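PDB 5YV7: kunitz-type serine protease inhibitor homolog calcicludine from Dendroaspis angusticeps, which blocks L-type calcium channels as a mamba venom toxin built on the Kunitz protease-inhibitor fold. Local coordinates for residues Y6-V11 / F25-K30; S21-K26 / C32-F37. All coordinates share one frame; numbering follows the deposited sequence.

Both contacts hold strand 20-26 in place, and Phe25 and Lys26 belong to each of them. Contact 2 is the beta hairpin through the middle of the fold, where segments 21-26 and 32-37 of strands 20-26 and 31-37 exchange four backbone hydrogen bonds and bury the larger surface. Contact 1 lays segment 6-11 against the end of the first strand and the turn after it; here a water bridges the backbones, and side chains supply the rest. Both are partly buried; in contact 1 the Cys7-Phe25 side is buried and the Lys8-Trp27 side exposed. Each includes a half-cystine beside Phe25, Cys7 or Cys32, disulfide-linked to helix 50-58. Val11 of contact 1 packs on Tyr24 and Phe35 of contact 2.

Contact 1: Y6-V11 / F25-K30; sequences YCKEPV and FKWTAK
Phe25 O is approached by water 1 at 2.9 Å, and the same water stands 3.1 Å from Glu9 O; it lies between the two carbonyl oxygens and can donate to either of them. The water thus bridges the end of strand 20-26 and the N-terminal segment where two acceptors could not bond directly. That limit also applies to Cys7 O, which stands 3.3 Å from Phe25 O without a hydrogen bond. Cys7 O also lies at the edge of the Phe25 ring, near its plane, where the slightly positive ring hydrogens suit a carbonyl oxygen. The Cys7 side chain adds an apolar touch, CB meeting Phe25 CD2 at 3.6 Å, while SG sits obliquely to the ring in a sulfur-aromatic contact. With chi1 of -167°, Phe25 turns CG away from its own N, and the ring reaches this disulfide, Cys7 to Cys57, and helix 50-58. A large flat hydrocarbon suits this buried place beside a half-cystine.

Farther out, Lys8 CG lies over one face of the Trp27 indole, 3.8 Å from the centroid of the five-membered ring, as a CH-pi contact. Thr28 CG2 lies over the opposite face, toward its edge. Lys8 NZ stays 5.8 Å from the centroid of the Trp27 six-membered ring, at most a weak cation-pi attraction. A long, flexible chain suits this solvent-exposed place, its CG methylene resting on the indole while the charged end runs on. The arrangement belongs to the Kunitz fold, in which a disulfide ties the N-terminal segment to the C-terminal helix beside the central hairpin.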
ATOM      1  N   TYR A   6      -5.679  -7.629  -1.477  1.00 41.24           N
ATOM      2  CA  TYR A   6      -4.330  -7.097  -1.394  1.00 40.71           C
ATOM      3  C   TYR A   6      -4.262  -5.853  -0.522  1.00 42.04           C
ATOM      4  O   TYR A   6      -3.187  -5.546   0.007  1.00 41.87           O
ATOM      5  CB  TYR A   6      -3.782  -6.805  -2.786  1.00 39.89           C
ATOM      6  CG  TYR A   6      -4.691  -6.022  -3.700  1.00 41.24           C
ATOM      7  CD1 TYR A   6      -4.642  -4.636  -3.735  1.00 40.96           C
ATOM      8  CD2 TYR A   6      -5.571  -6.672  -4.562  1.00 39.72           C
ATOM      9  CE1 TYR A   6      -5.458  -3.913  -4.585  1.00 39.61           C
ATOM     10  CE2 TYR A   6      -6.385  -5.961  -5.420  1.00 37.17           C
ATOM     11  CZ  TYR A   6      -6.327  -4.579  -5.429  1.00 42.45           C
ATOM     12  OH  TYR A   6      -7.137  -3.854  -6.277  1.00 42.56           O
ATOM     13  N   CYS A   7      -5.388  -5.157  -0.333  1.00 38.22           N
ATOM     14  CA  CYS A   7      -5.438  -4.014   0.570  1.00 39.79           C
ATOM     15  C   CYS A   7      -5.365  -4.423   2.035  1.00 39.22           C
ATOM     16  O   CYS A   7      -5.178  -3.557   2.897  1.00 39.82           O
ATOM     17  CB  CYS A   7      -6.712  -3.206   0.309  1.00 38.07           C
ATOM     18  SG  CYS A   7      -6.815  -2.602  -1.388  1.00 43.57           S
ATOM     19  N   LYS A   8      -5.507  -5.710   2.338  1.00 39.65           N
ATOM     20  CA  LYS A   8      -5.448  -6.199   3.707  1.00 42.73           C
ATOM     21  C   LYS A   8      -4.094  -6.800   4.062  1.00 42.25           C
ATOM     22  O   LYS A   8      -3.903  -7.224   5.206  1.00 44.28           O
ATOM     23  CB  LYS A   8      -6.538  -7.247   3.944  1.00 41.95           C
ATOM     24  CG  LYS A   8      -7.914  -6.700   4.277  1.00 51.02           C
ATOM     25  CD  LYS A   8      -9.016  -7.604   3.710  1.00 45.16           C
ATOM     26  CE  LYS A   8      -9.930  -8.198   4.773  1.00 51.40           C
ATOM     27  NZ  LYS A   8     -11.095  -8.937   4.130  1.00 49.47           N
ATOM     28  N   GLU A   9      -3.168  -6.864   3.116  1.00 39.97           N
ATOM     29  CA  GLU A   9      -1.849  -7.391   3.413  1.00 41.86           C
ATOM     30  C   GLU A   9      -1.074  -6.397   4.275  1.00 41.53           C
ATOM     31  O   GLU A   9      -1.311  -5.189   4.203  1.00 42.90           O
ATOM     32  CB  GLU A   9      -1.092  -7.673   2.123  1.00 41.61           C
ATOM     33  CG  GLU A   9      -1.739  -8.754   1.266  1.00 41.41           C
ATOM     34  CD  GLU A   9      -1.433 -10.139   1.784  1.00 45.49           C
ATOM     35  OE1 GLU A   9      -0.246 -10.543   1.727  1.00 54.24           O
ATOM     36  OE2 GLU A   9      -2.373 -10.814   2.256  1.00 43.20           O
ATOM     37  N   PRO A  10      -0.178  -6.876   5.132  1.00 40.56           N
ATOM     38  CA  PRO A  10       0.609  -5.950   5.958  1.00 37.81           C
ATOM     39  C   PRO A  10       1.569  -5.138   5.098  1.00 41.20           C
ATOM     40  O   PRO A  10       1.994  -5.568   4.021  1.00 38.32           O
ATOM     41  CB  PRO A  10       1.370  -6.879   6.911  1.00 37.39           C
ATOM     42  CG  PRO A  10       1.506  -8.174   6.116  1.00 36.48           C
ATOM     43  CD  PRO A  10       0.202  -8.287   5.351  1.00 39.03           C
ATOM     44  N   VAL A  11       1.901  -3.938   5.582  1.00 38.26           N
ATOM     45  CA  VAL A  11       2.862  -3.117   4.865  1.00 38.54           C
ATOM     46  C   VAL A  11       4.183  -3.869   4.822  1.00 38.70           C
ATOM     47  O   VAL A  11       4.584  -4.513   5.799  1.00 42.54           O
ATOM     48  CB  VAL A  11       2.996  -1.732   5.524  1.00 39.76           C
ATOM     49  CG1 VAL A  11       3.653  -1.834   6.913  1.00 37.26           C
ATOM     50  CG2 VAL A  11       3.773  -0.770   4.608  1.00 37.13           C
ATOM     51  N   PHE A  25      -2.538   0.586   2.212  1.00 37.09           N
ATOM     52  CA  PHE A  25      -3.837   0.660   2.857  1.00 40.31           C
ATOM     53  C   PHE A  25      -3.708   0.018   4.230  1.00 40.00           C
ATOM     54  O   PHE A  25      -3.441  -1.182   4.335  1.00 39.59           O
ATOM     55  CB  PHE A  25      -4.896  -0.046   2.014  1.00 40.01           C
ATOM     56  CG  PHE A  25      -6.288   0.237   2.447  1.00 37.88           C
ATOM     57  CD1 PHE A  25      -6.786   1.538   2.406  1.00 38.06           C
ATOM     58  CD2 PHE A  25      -7.110  -0.789   2.893  1.00 40.28           C
ATOM     59  CE1 PHE A  25      -8.088   1.821   2.804  1.00 38.80           C
ATOM     60  CE2 PHE A  25      -8.427  -0.524   3.304  1.00 41.06           C
ATOM     61  CZ  PHE A  25      -8.917   0.789   3.257  1.00 39.51           C
ATOM     62  N   LYS A  26      -3.851   0.822   5.276  1.00 40.52           N
ATOM     63  CA  LYS A  26      -3.990   0.291   6.629  1.00 40.97           C
ATOM     64  C   LYS A  26      -5.466  -0.027   6.803  1.00 43.04           C
ATOM     65  O   LYS A  26      -6.270   0.848   7.134  1.00 45.49           O
ATOM     66  CB  LYS A  26      -3.499   1.295   7.661  1.00 43.51           C
ATOM     67  CG  LYS A  26      -3.467   0.754   9.080  1.00 46.16           C
ATOM     68  CD  LYS A  26      -2.678   1.676   9.983  1.00 47.08           C
ATOM     69  CE  LYS A  26      -2.595   1.157  11.408  1.00 45.80           C
ATOM     70  NZ  LYS A  26      -2.172   2.263  12.330  1.00 53.18           N
ATOM     71  N   TRP A  27      -5.837  -1.290   6.552  1.00 40.54           N
ATOM     72  CA  TRP A  27      -7.254  -1.628   6.419  1.00 44.36           C
ATOM     73  C   TRP A  27      -8.016  -1.531   7.734  1.00 48.29           C
ATOM     74  O   TRP A  27      -9.239  -1.355   7.713  1.00 48.24           O
ATOM     75  CB  TRP A  27      -7.423  -3.031   5.824  1.00 48.19           C
ATOM     76  CG  TRP A  27      -7.266  -4.149   6.820  1.00 51.94           C
ATOM     77  CD1 TRP A  27      -6.093  -4.748   7.208  1.00 54.77           C
ATOM     78  CD2 TRP A  27      -8.305  -4.797   7.553  1.00 52.73           C
ATOM     79  NE1 TRP A  27      -6.344  -5.726   8.134  1.00 53.62           N
ATOM     80  CE2 TRP A  27      -7.693  -5.779   8.367  1.00 56.97           C
ATOM     81  CE3 TRP A  27      -9.696  -4.651   7.601  1.00 55.11           C
ATOM     82  CZ2 TRP A  27      -8.425  -6.609   9.217  1.00 54.34           C
ATOM     83  CZ3 TRP A  27     -10.419  -5.474   8.445  1.00 57.81           C
ATOM     84  CH2 TRP A  27      -9.782  -6.441   9.244  1.00 56.22           C
ATOM     85  N   THR A  28      -7.330  -1.643   8.872  1.00 47.29           N
ATOM     86  CA  THR A  28      -8.006  -1.486  10.150  1.00 47.37           C
ATOM     87  C   THR A  28      -8.385  -0.040  10.426  1.00 46.27           C
ATOM     88  O   THR A  28      -9.268   0.208  11.246  1.00 48.74           O
ATOM     89  CB  THR A  28      -7.134  -2.015  11.285  1.00 46.00           C
ATOM     90  OG1 THR A  28      -5.890  -1.303  11.304  1.00 52.64           O
ATOM     91  CG2 THR A  28      -6.880  -3.504  11.100  1.00 43.80           C
ATOM     92  N   ALA A  29      -7.741   0.916   9.765  1.00 45.97           N
ATOM     93  CA  ALA A  29      -8.118   2.316   9.855  1.00 43.59           C
ATOM     94  C   ALA A  29      -8.814   2.799   8.593  1.00 45.13           C
ATOM     95  O   ALA A  29      -9.229   3.961   8.535  1.00 44.70           O
ATOM     96  CB  ALA A  29      -6.881   3.183  10.137  1.00 37.60           C
ATOM     97  N   LYS A  30      -8.942   1.937   7.581  1.00 45.08           N
ATOM     98  CA  LYS A  30      -9.545   2.290   6.296  1.00 43.34           C
ATOM     99  C   LYS A  30      -8.894   3.527   5.672  1.00 42.66           C
ATOM    100  O   LYS A  30      -9.563   4.326   5.017  1.00 43.21           O
ATOM    101  CB  LYS A  30     -11.058   2.495   6.433  1.00 41.91           C
ATOM    102  CG  LYS A  30     -11.793   1.291   6.996  1.00 48.28           C
ATOM    103  CD  LYS A  30     -13.301   1.527   7.035  1.00 47.82           C
ATOM    104  CE  LYS A  30     -14.024   0.321   7.611  1.00 48.03           C
ATOM    105  NZ  LYS A  30     -15.493   0.537   7.638  1.00 48.98           N
TER
HETATM  106  O   HOH W   1      -3.465  -3.631   5.849  1.00 45.93           O

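Contact 2: S21-K26 / C32-F37; sequences SSFYFK and CLPFLF
The twisted antiparallel hairpin at the centre of the Kunitz fold is formed here by segments 21-26 and 32-37 of strands 20-26 and 31-37. Ser22 pairs with Phe35 and Tyr24 with Leu33, each through two backbone hydrogen bonds. Leu33 N to Tyr24 O, at 2.7 Å, is nearly straight, with 174° at the hydrogen. Phe35 N instead comes to Ser22 O from above the carbonyl plane. Pro34, which has no N-H, suits its non-hydrogen-bonded position opposite Phe23; its CB meets Phe23 CE2 at 3.9 Å.

On the sheet face of Ser22, Tyr24, Leu33 and Phe35, the Phe35 ring receives Ser22 CB over one face, 4.1 Å from its centroid. A chi1 of 80° sets Phe35 CG between its own N and carbonyl carbon, bringing CE1 to 3.6 Å from Tyr24 CB; the two rings meet obliquely, their planes 87° apart. Small Ser22 lies against this face of the ring, its OG bonding back to Phe20 O. On the other face Cys32 SG, in disulfide with Cys53, lies at the edge of the Phe25 ring, 3.8 Å from CD1. Backbone bonds therefore fix the strand pairing, while aromatic and sulfur contacts give the two faces a largely apolar packing.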
ATOM      1  N   SER A  21       8.934   6.585  -2.342  1.00 40.73           N
ATOM      2  CA  SER A  21       7.698   6.998  -1.700  1.00 38.90           C
ATOM      3  C   SER A  21       6.538   6.206  -2.267  1.00 39.42           C
ATOM      4  O   SER A  21       6.386   6.080  -3.485  1.00 42.90           O
ATOM      5  CB  SER A  21       7.478   8.488  -1.892  1.00 33.44           C
ATOM      6  OG  SER A  21       8.565   9.177  -1.302  1.00 49.44           O
ATOM      7  N   SER A  22       5.734   5.654  -1.372  1.00 37.89           N
ATOM      8  CA  SER A  22       4.666   4.753  -1.750  1.00 38.86           C
ATOM      9  C   SER A  22       3.489   4.968  -0.807  1.00 39.60           C
ATOM     10  O   SER A  22       3.562   5.729   0.163  1.00 41.45           O
ATOM     11  CB  SER A  22       5.153   3.296  -1.729  1.00 35.01           C
ATOM     12  OG  SER A  22       6.167   3.070  -2.696  1.00 40.17           O
ATOM     13  N   PHE A  23       2.397   4.289  -1.095  1.00 38.35           N
ATOM     14  CA  PHE A  23       1.236   4.292  -0.226  1.00 38.15           C
ATOM     15  C   PHE A  23       0.792   2.857  -0.002  1.00 39.17           C
ATOM     16  O   PHE A  23       0.990   1.987  -0.860  1.00 37.52           O
ATOM     17  CB  PHE A  23       0.110   5.133  -0.819  1.00 36.56           C
ATOM     18  CG  PHE A  23       0.425   6.595  -0.854  1.00 40.19           C
ATOM     19  CD1 PHE A  23       1.113   7.147  -1.932  1.00 42.40           C
ATOM     20  CD2 PHE A  23       0.076   7.413   0.207  1.00 39.36           C
ATOM     21  CE1 PHE A  23       1.438   8.493  -1.960  1.00 40.73           C
ATOM     22  CE2 PHE A  23       0.393   8.767   0.186  1.00 43.86           C
ATOM     23  CZ  PHE A  23       1.075   9.308  -0.902  1.00 40.49           C
ATOM     24  N   TYR A  24       0.248   2.606   1.186  1.00 36.59           N
ATOM     25  CA  TYR A  24      -0.382   1.331   1.483  1.00 37.81           C
ATOM     26  C   TYR A  24      -1.692   1.601   2.198  1.00 38.84           C
ATOM     27  O   TYR A  24      -1.935   2.696   2.714  1.00 41.09           O
ATOM     28  CB  TYR A  24       0.505   0.412   2.336  1.00 37.52           C
ATOM     29  CG  TYR A  24       0.447   0.667   3.834  1.00 37.56           C
ATOM     30  CD1 TYR A  24       1.082   1.766   4.402  1.00 37.94           C
ATOM     31  CD2 TYR A  24      -0.222  -0.207   4.679  1.00 38.09           C
ATOM     32  CE1 TYR A  24       1.048   1.987   5.769  1.00 36.34           C
ATOM     33  CE2 TYR A  24      -0.262   0.008   6.045  1.00 38.21           C
ATOM     34  CZ  TYR A  24       0.376   1.106   6.587  1.00 41.41           C
ATOM     35  OH  TYR A  24       0.336   1.325   7.949  1.00 40.60           O
ATOM     36  N   PHE A  25      -2.538   0.586   2.212  1.00 37.09           N
ATOM     37  CA  PHE A  25      -3.837   0.660   2.857  1.00 40.31           C
ATOM     38  C   PHE A  25      -3.708   0.018   4.230  1.00 40.00           C
ATOM     39  O   PHE A  25      -3.441  -1.182   4.335  1.00 39.59           O
ATOM     40  CB  PHE A  25      -4.896  -0.046   2.014  1.00 40.01           C
ATOM     41  CG  PHE A  25      -6.288   0.237   2.447  1.00 37.88           C
ATOM     42  CD1 PHE A  25      -6.786   1.538   2.406  1.00 38.06           C
ATOM     43  CD2 PHE A  25      -7.110  -0.789   2.893  1.00 40.28           C
ATOM     44  CE1 PHE A  25      -8.088   1.821   2.804  1.00 38.80           C
ATOM     45  CE2 PHE A  25      -8.427  -0.524   3.304  1.00 41.06           C
ATOM     46  CZ  PHE A  25      -8.917   0.789   3.257  1.00 39.51           C
ATOM     47  N   LYS A  26      -3.851   0.822   5.276  1.00 40.52           N
ATOM     48  CA  LYS A  26      -3.990   0.291   6.629  1.00 40.97           C
ATOM     49  C   LYS A  26      -5.466  -0.027   6.803  1.00 43.04           C
ATOM     50  O   LYS A  26      -6.270   0.848   7.134  1.00 45.49           O
ATOM     51  CB  LYS A  26      -3.499   1.295   7.661  1.00 43.51           C
ATOM     52  CG  LYS A  26      -3.467   0.754   9.080  1.00 46.16           C
ATOM     53  CD  LYS A  26      -2.678   1.676   9.983  1.00 47.08           C
ATOM     54  CE  LYS A  26      -2.595   1.157  11.408  1.00 45.80           C
ATOM     55  NZ  LYS A  26      -2.172   2.263  12.330  1.00 53.18           N
ATOM     56  N   CYS A  32      -5.538   5.115   3.303  1.00 38.42           N
ATOM     57  CA  CYS A  32      -4.312   5.046   2.538  1.00 38.52           C
ATOM     58  C   CYS A  32      -3.250   5.886   3.240  1.00 39.88           C
ATOM     59  O   CYS A  32      -3.468   7.070   3.503  1.00 40.08           O
ATOM     60  CB  CYS A  32      -4.576   5.540   1.124  1.00 40.10           C
ATOM     61  SG  CYS A  32      -5.612   4.393   0.221  1.00 39.96           S
ATOM     62  N   LEU A  33      -2.113   5.273   3.562  1.00 38.17           N
ATOM     63  CA  LEU A  33      -1.052   5.915   4.321  1.00 37.72           C
ATOM     64  C   LEU A  33       0.282   5.850   3.571  1.00 37.83           C
ATOM     65  O   LEU A  33       0.562   4.870   2.873  1.00 38.18           O
ATOM     66  CB  LEU A  33      -0.902   5.256   5.700  1.00 38.30           C
ATOM     67  CG  LEU A  33      -2.101   5.332   6.651  1.00 41.62           C
ATOM     68  CD1 LEU A  33      -1.758   4.679   7.977  1.00 39.01           C
ATOM     69  CD2 LEU A  33      -2.536   6.794   6.876  1.00 35.59           C
ATOM     70  N   PRO A  34       1.112   6.883   3.680  1.00 40.02           N
ATOM     71  CA  PRO A  34       2.418   6.854   3.010  1.00 39.52           C
ATOM     72  C   PRO A  34       3.379   5.890   3.689  1.00 38.31           C
ATOM     73  O   PRO A  34       3.303   5.651   4.894  1.00 41.68           O
ATOM     74  CB  PRO A  34       2.912   8.302   3.145  1.00 37.90           C
ATOM     75  CG  PRO A  34       2.283   8.774   4.415  1.00 38.60           C
ATOM     76  CD  PRO A  34       0.901   8.140   4.422  1.00 36.83           C
ATOM     77  N   PHE A  35       4.302   5.342   2.901  1.00 34.39           N
ATOM     78  CA  PHE A  35       5.438   4.627   3.471  1.00 36.82           C
ATOM     79  C   PHE A  35       6.576   4.612   2.459  1.00 37.63           C
ATOM     80  O   PHE A  35       6.390   4.932   1.280  1.00 40.46           O
ATOM     81  CB  PHE A  35       5.059   3.203   3.920  1.00 36.31           C
ATOM     82  CG  PHE A  35       5.003   2.170   2.810  1.00 35.18           C
ATOM     83  CD1 PHE A  35       3.879   2.062   1.994  1.00 34.68           C
ATOM     84  CD2 PHE A  35       6.056   1.267   2.628  1.00 32.22           C
ATOM     85  CE1 PHE A  35       3.805   1.077   0.996  1.00 37.08           C
ATOM     86  CE2 PHE A  35       6.000   0.286   1.639  1.00 34.96           C
ATOM     87  CZ  PHE A  35       4.874   0.181   0.818  1.00 37.27           C
ATOM     88  N   LEU A  36       7.764   4.271   2.943  1.00 32.46           N
ATOM     89  CA  LEU A  36       8.949   4.179   2.103  1.00 38.89           C
ATOM     90  C   LEU A  36       9.183   2.715   1.744  1.00 37.33           C
ATOM     91  O   LEU A  36       9.422   1.887   2.627  1.00 35.83           O
ATOM     92  CB  LEU A  36      10.178   4.779   2.799  1.00 35.71           C
ATOM     93  CG  LEU A  36      10.103   6.283   3.083  1.00 40.84           C
ATOM     94  CD1 LEU A  36      11.414   6.804   3.683  1.00 33.21           C
ATOM     95  CD2 LEU A  36       9.710   7.081   1.824  1.00 36.73           C
ATOM     96  N   PHE A  37       9.093   2.406   0.450  1.00 38.33           N
ATOM     97  CA  PHE A  37       9.357   1.071  -0.070  1.00 37.27           C
ATOM     98  C   PHE A  37      10.835   0.952  -0.444  1.00 38.94           C
ATOM     99  O   PHE A  37      11.420   1.879  -1.016  1.00 39.91           O
ATOM    100  CB  PHE A  37       8.453   0.803  -1.276  1.00 36.28           C
ATOM    101  CG  PHE A  37       8.692  -0.514  -1.953  1.00 38.51           C
ATOM    102  CD1 PHE A  37       8.749  -1.692  -1.221  1.00 39.69           C
ATOM    103  CD2 PHE A  37       8.845  -0.581  -3.334  1.00 40.58           C
ATOM    104  CE1 PHE A  37       8.964  -2.922  -1.854  1.00 39.32           C
ATOM    105  CE2 PHE A  37       9.052  -1.815  -3.976  1.00 40.62           C
ATOM    106  CZ  PHE A  37       9.112  -2.979  -3.234  1.00 37.93           C
TER